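Local coordinates for protein pngf-ii (Elizabethkingia meningoseptica, PDB 4R4X) that probably removes N-linked glycans from glycoproteins, as a peptide:N-glycosidase related to PNGase F, at residues G214-K219 with G347-N352; E194-S199 with H358-E363. One frame throughout, in Å; residues are numbered along the deposited sequence.

Both contacts join strands of the N-terminal half of the PNGase F-like part, in two different antiparallel sheets packed face to face. Contact 1 lies in the larger sheet and contact 2 in the four-stranded one, with centres about 7 Å apart. Strands 343-350 and 358-367 follow each other in the chain, so one connection carries it from contact 1 to contact 2. The other two segments meet directly: G214 O accepts a probable hydrogen bond from N197 N at 3.2 Å, and I196 CG2 packs on T215 O at 3.4 Å. None of these segments holds a ligand of the zinc sites at E52/D159 and H542/H545.

Contact 1: G214-K219 with G347-N352; sequences GTIILK and GAFIGN
The carbonyl oxygen of T215 is gripped from 347-352 by two neighbouring groups. I350 N donates a hydrogen bond to it at 3.1 Å, and F349 CA adds a CA-H...O contact to the same T215 O at 3.3 Å. Further along, I217 and A348 form a hydrogen-bonded antiparallel pair: I217 N reaches A348 O at 3.0 Å and A348 N reaches I217 O at 2.9 Å. The strands run at 178°, almost exactly antiparallel. T215 and I216 both face F211 on the edge strand beyond, a classic beta bulge.

I216, L218 and F349 lie on one face of the sheet. There CD1 of F349 meets CG1 of I216 at 3.8 Å, the two side chains crossing at a slant. With its CG anti to the backbone N and beside the carbonyl carbon (chi1 161°), F349 also has CD1 of the ring near T215 O, at 3.4 Å. Beside them, L218 CD1 rests on the CA of G347, 3.7 Å away. F252 of the adjoining strand packs against I216 and L218. I217 and A348 point to the other face, toward the second sheet, where F191 and I196 touch I217 and I360 touches A348.

Beyond I350, N352 folds back on its own segment. Its ND2 donates to I350 O, which lies near the amide plane, although the nitrogen stands above the plane of that carbonyl. OD1 takes D354 N, and with both ends of the amide used its rotation is probably fixed. OG1 of T215 is bonded to G212 O. N352 O is buried with no polar partner in the model and has T215 CG2 against it at 3.5 Å; leaving a carbonyl dry in this way probably carries some cost.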
# COMPACT_ATOMS: atom_id res chain seq x y z
N GLY A 214 14.86 18.82 -12.46
CA GLY A 214 13.46 18.61 -12.09
C GLY A 214 12.97 17.15 -12.21
O GLY A 214 11.85 16.84 -11.80
N THR A 215 13.78 16.28 -12.78
CA THR A 215 13.36 14.89 -13.02
C THR A 215 13.46 13.99 -11.78
O THR A 215 12.94 12.87 -11.78
CB THR A 215 14.17 14.27 -14.16
OG1 THR A 215 15.56 14.29 -13.85
CG2 THR A 215 13.91 15.01 -15.45
N ILE A 216 14.11 14.49 -10.73
CA ILE A 216 14.27 13.76 -9.47
C ILE A 216 13.82 14.65 -8.32
O ILE A 216 14.29 15.79 -8.20
CB ILE A 216 15.74 13.39 -9.23
CG1 ILE A 216 16.33 12.64 -10.43
CG2 ILE A 216 15.89 12.56 -7.96
CD1 ILE A 216 17.86 12.69 -10.48
N ILE A 217 12.89 14.15 -7.51
CA ILE A 217 12.49 14.81 -6.28
C ILE A 217 12.81 13.91 -5.08
O ILE A 217 12.57 12.69 -5.11
CB ILE A 217 11.00 15.24 -6.28
CG1 ILE A 217 10.06 14.04 -6.48
CG2 ILE A 217 10.75 16.28 -7.38
CD1 ILE A 217 8.60 14.42 -6.55
N LEU A 218 13.29 14.52 -3.99
CA LEU A 218 13.84 13.75 -2.87
C LEU A 218 13.50 14.43 -1.54
O LEU A 218 13.52 15.64 -1.45
CB LEU A 218 15.36 13.70 -3.00
CG LEU A 218 16.08 12.70 -2.10
CD1 LEU A 218 15.89 11.31 -2.65
CD2 LEU A 218 17.58 12.97 -2.00
N LYS A 219 13.20 13.64 -0.51
CA LYS A 219 13.07 14.21 0.83
C LYS A 219 13.52 13.21 1.88
O LYS A 219 13.74 12.03 1.59
CB LYS A 219 11.65 14.69 1.12
CG LYS A 219 10.59 13.63 1.15
CD LYS A 219 9.33 14.06 1.92
CE LYS A 219 8.77 15.39 1.48
NZ LYS A 219 7.50 15.72 2.18
N GLY A 347 12.97 9.10 -2.77
CA GLY A 347 12.77 9.92 -3.95
C GLY A 347 11.95 9.29 -5.04
O GLY A 347 11.62 8.11 -5.00
N ALA A 348 11.59 10.12 -6.00
CA ALA A 348 10.90 9.65 -7.18
C ALA A 348 11.59 10.26 -8.38
O ALA A 348 12.06 11.40 -8.32
CB ALA A 348 9.45 10.05 -7.12
N PHE A 349 11.71 9.47 -9.44
CA PHE A 349 12.33 9.86 -10.70
C PHE A 349 11.37 9.55 -11.82
O PHE A 349 10.79 8.47 -11.85
CB PHE A 349 13.64 9.08 -10.90
CG PHE A 349 14.16 9.05 -12.32
CD1 PHE A 349 14.74 10.17 -12.90
CD2 PHE A 349 14.12 7.87 -13.06
CE1 PHE A 349 15.23 10.12 -14.20
CE2 PHE A 349 14.64 7.81 -14.35
CZ PHE A 349 15.19 8.93 -14.92
N ILE A 350 11.18 10.51 -12.72
CA ILE A 350 10.60 10.22 -14.04
C ILE A 350 11.47 10.94 -15.08
O ILE A 350 11.50 12.17 -15.15
CB ILE A 350 9.13 10.68 -14.15
CG1 ILE A 350 8.26 9.98 -13.10
CG2 ILE A 350 8.62 10.35 -15.56
CD1 ILE A 350 6.84 10.51 -12.99
N GLY A 351 12.20 10.15 -15.87
CA GLY A 351 13.07 10.70 -16.88
C GLY A 351 12.23 11.31 -17.99
O GLY A 351 11.56 10.58 -18.71
N ASN A 352 12.30 12.62 -18.15
CA ASN A 352 11.58 13.31 -19.20
C ASN A 352 12.29 14.61 -19.58
O ASN A 352 13.17 15.08 -18.86
CB ASN A 352 10.14 13.62 -18.74
CG ASN A 352 10.07 14.74 -17.71
OD1 ASN A 352 9.84 15.92 -18.06
ND2 ASN A 352 10.27 14.40 -16.45

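Contact 2: E194-S199 with H358-E363; sequences ETINFS and HQISLE
Strands 194-196 and 358-363 run antiparallel with a marked twist, their directions 134° apart and their axes approaching to 4.5 Å. Two hydrogen-bonded pairs flank the non-hydrogen-bonded pair T195-Q359. In one, E194 N donates to I360 O at 2.7 Å and I360 N returns the bond to E194 O. In the other, H358 N bonds to I196 O at 2.7 Å, and I196 N gives its hydrogen to H358 O at 2.8 Å. H358 O takes in addition a CA-H...O contact from T195 CA, and E194 O takes one from Q359 CA.

E194, I196, H358 and I360 turn toward one face. I196 and I360 meet through their CD1 methyls, 3.7 Å apart; I360 CG1, placed between the backbone N and the carbonyl carbon (chi1 75°), itself comes to 4.0 Å from I196 CD1. These isoleucines pack between the two sheets of the beta sandwich, consistent with the jelly-roll sandwich known from PNGase F: strand 186-196 is the edge of the smaller sheet, and A348 and I350 of the larger one close over I360.

H358 brings CB to within 3.7 Å of I196 O, and that oxygen lies in the plane of the imidazole at its edge, on the CD2 side. Both ring nitrogens are bonded elsewhere, NE2 to D243 and ND1 to Q238, which fixes the rotation of the ring. On the opposite face Q359 CG lies 4.0 Å from E194 O, and its OE1 is bonded to N241. The carboxylate of E194 swings away through a bend at chi2 to a salt bridge with R210.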
# COMPACT_ATOMS: atom_id res chain seq x y z
N GLU A 194 3.10 16.64 -6.60
CA GLU A 194 4.42 17.21 -6.89
C GLU A 194 4.76 17.09 -8.36
O GLU A 194 4.71 16.00 -8.92
CB GLU A 194 5.55 16.50 -6.14
CG GLU A 194 5.86 16.98 -4.74
CD GLU A 194 5.95 18.49 -4.56
OE1 GLU A 194 5.29 18.96 -3.60
OE2 GLU A 194 6.66 19.18 -5.33
N THR A 195 5.19 18.20 -8.94
CA THR A 195 5.69 18.19 -10.31
C THR A 195 7.02 17.48 -10.46
O THR A 195 7.95 17.68 -9.68
CB THR A 195 5.84 19.63 -10.79
OG1 THR A 195 4.54 20.22 -10.84
CG2 THR A 195 6.51 19.68 -12.14
N ILE A 196 7.11 16.65 -11.49
CA ILE A 196 8.36 16.08 -11.97
C ILE A 196 8.44 16.45 -13.45
O ILE A 196 7.56 16.09 -14.23
CB ILE A 196 8.44 14.55 -11.76
CG1 ILE A 196 8.31 14.22 -10.27
CG2 ILE A 196 9.79 14.04 -12.29
CD1 ILE A 196 8.38 12.75 -9.90
N ASN A 197 9.45 17.24 -13.82
CA ASN A 197 9.53 17.88 -15.15
C ASN A 197 10.99 18.15 -15.55
O ASN A 197 11.91 17.63 -14.92
CB ASN A 197 8.67 19.18 -15.19
CG ASN A 197 9.27 20.34 -14.39
OD1 ASN A 197 8.91 21.51 -14.62
ND2 ASN A 197 10.14 20.05 -13.44
N PHE A 198 11.20 18.93 -16.60
CA PHE A 198 12.53 19.25 -17.05
C PHE A 198 12.55 20.74 -17.28
O PHE A 198 11.93 21.22 -18.23
CB PHE A 198 12.87 18.49 -18.32
CG PHE A 198 14.28 18.70 -18.76
CD1 PHE A 198 15.30 17.94 -18.21
CD2 PHE A 198 14.60 19.71 -19.69
CE1 PHE A 198 16.62 18.13 -18.61
CE2 PHE A 198 15.92 19.90 -20.09
CZ PHE A 198 16.94 19.11 -19.53
N SER A 199 13.24 21.46 -16.41
CA SER A 199 13.25 22.90 -16.49
C SER A 199 14.46 23.47 -15.79
O SER A 199 14.75 23.10 -14.66
CB SER A 199 11.97 23.46 -15.86
OG SER A 199 12.06 24.87 -15.73
N HIS A 358 5.12 15.86 -15.36
CA HIS A 358 4.22 14.94 -14.67
C HIS A 358 3.92 15.49 -13.29
O HIS A 358 4.65 16.33 -12.78
CB HIS A 358 4.87 13.56 -14.49
CG HIS A 358 5.26 12.93 -15.77
ND1 HIS A 358 4.53 11.91 -16.34
CD2 HIS A 358 6.26 13.20 -16.63
CE1 HIS A 358 5.09 11.55 -17.48
NE2 HIS A 358 6.13 12.33 -17.69
N GLN A 359 2.84 15.00 -12.70
CA GLN A 359 2.49 15.27 -11.31
C GLN A 359 2.32 13.92 -10.61
O GLN A 359 1.63 13.04 -11.15
CB GLN A 359 1.18 16.03 -11.28
CG GLN A 359 0.87 16.67 -9.97
CD GLN A 359 -0.31 17.60 -10.16
OE1 GLN A 359 -0.18 18.64 -10.79
NE2 GLN A 359 -1.46 17.18 -9.71
N ILE A 360 2.92 13.76 -9.44
CA ILE A 360 2.70 12.56 -8.63
C ILE A 360 2.34 12.84 -7.17
O ILE A 360 2.56 13.96 -6.64
CB ILE A 360 3.92 11.61 -8.64
CG1 ILE A 360 5.03 12.16 -7.74
CG2 ILE A 360 4.42 11.38 -10.05
CD1 ILE A 360 6.13 11.19 -7.42
N SER A 361 1.78 11.81 -6.55
CA SER A 361 1.66 11.67 -5.11
C SER A 361 2.31 10.35 -4.73
O SER A 361 2.34 9.42 -5.54
CB SER A 361 0.19 11.69 -4.67
OG SER A 361 -0.38 12.96 -5.03
N LEU A 362 2.82 10.27 -3.52
CA LEU A 362 3.52 9.10 -3.03
C LEU A 362 3.39 8.97 -1.51
O LEU A 362 3.59 9.97 -0.78
CB LEU A 362 4.99 9.19 -3.39
CG LEU A 362 5.90 8.07 -2.90
CD1 LEU A 362 5.55 6.81 -3.65
CD2 LEU A 362 7.35 8.47 -3.11
N GLU A 363 3.09 7.76 -1.05
CA GLU A 363 3.06 7.44 0.37
C GLU A 363 3.50 6.00 0.61
O GLU A 363 3.51 5.17 -0.32
CB GLU A 363 1.66 7.70 0.97
CG GLU A 363 0.57 6.75 0.48
CD GLU A 363 -0.83 7.12 0.96
OE1 GLU A 363 -1.61 6.19 1.27
OE2 GLU A 363 -1.16 8.32 1.03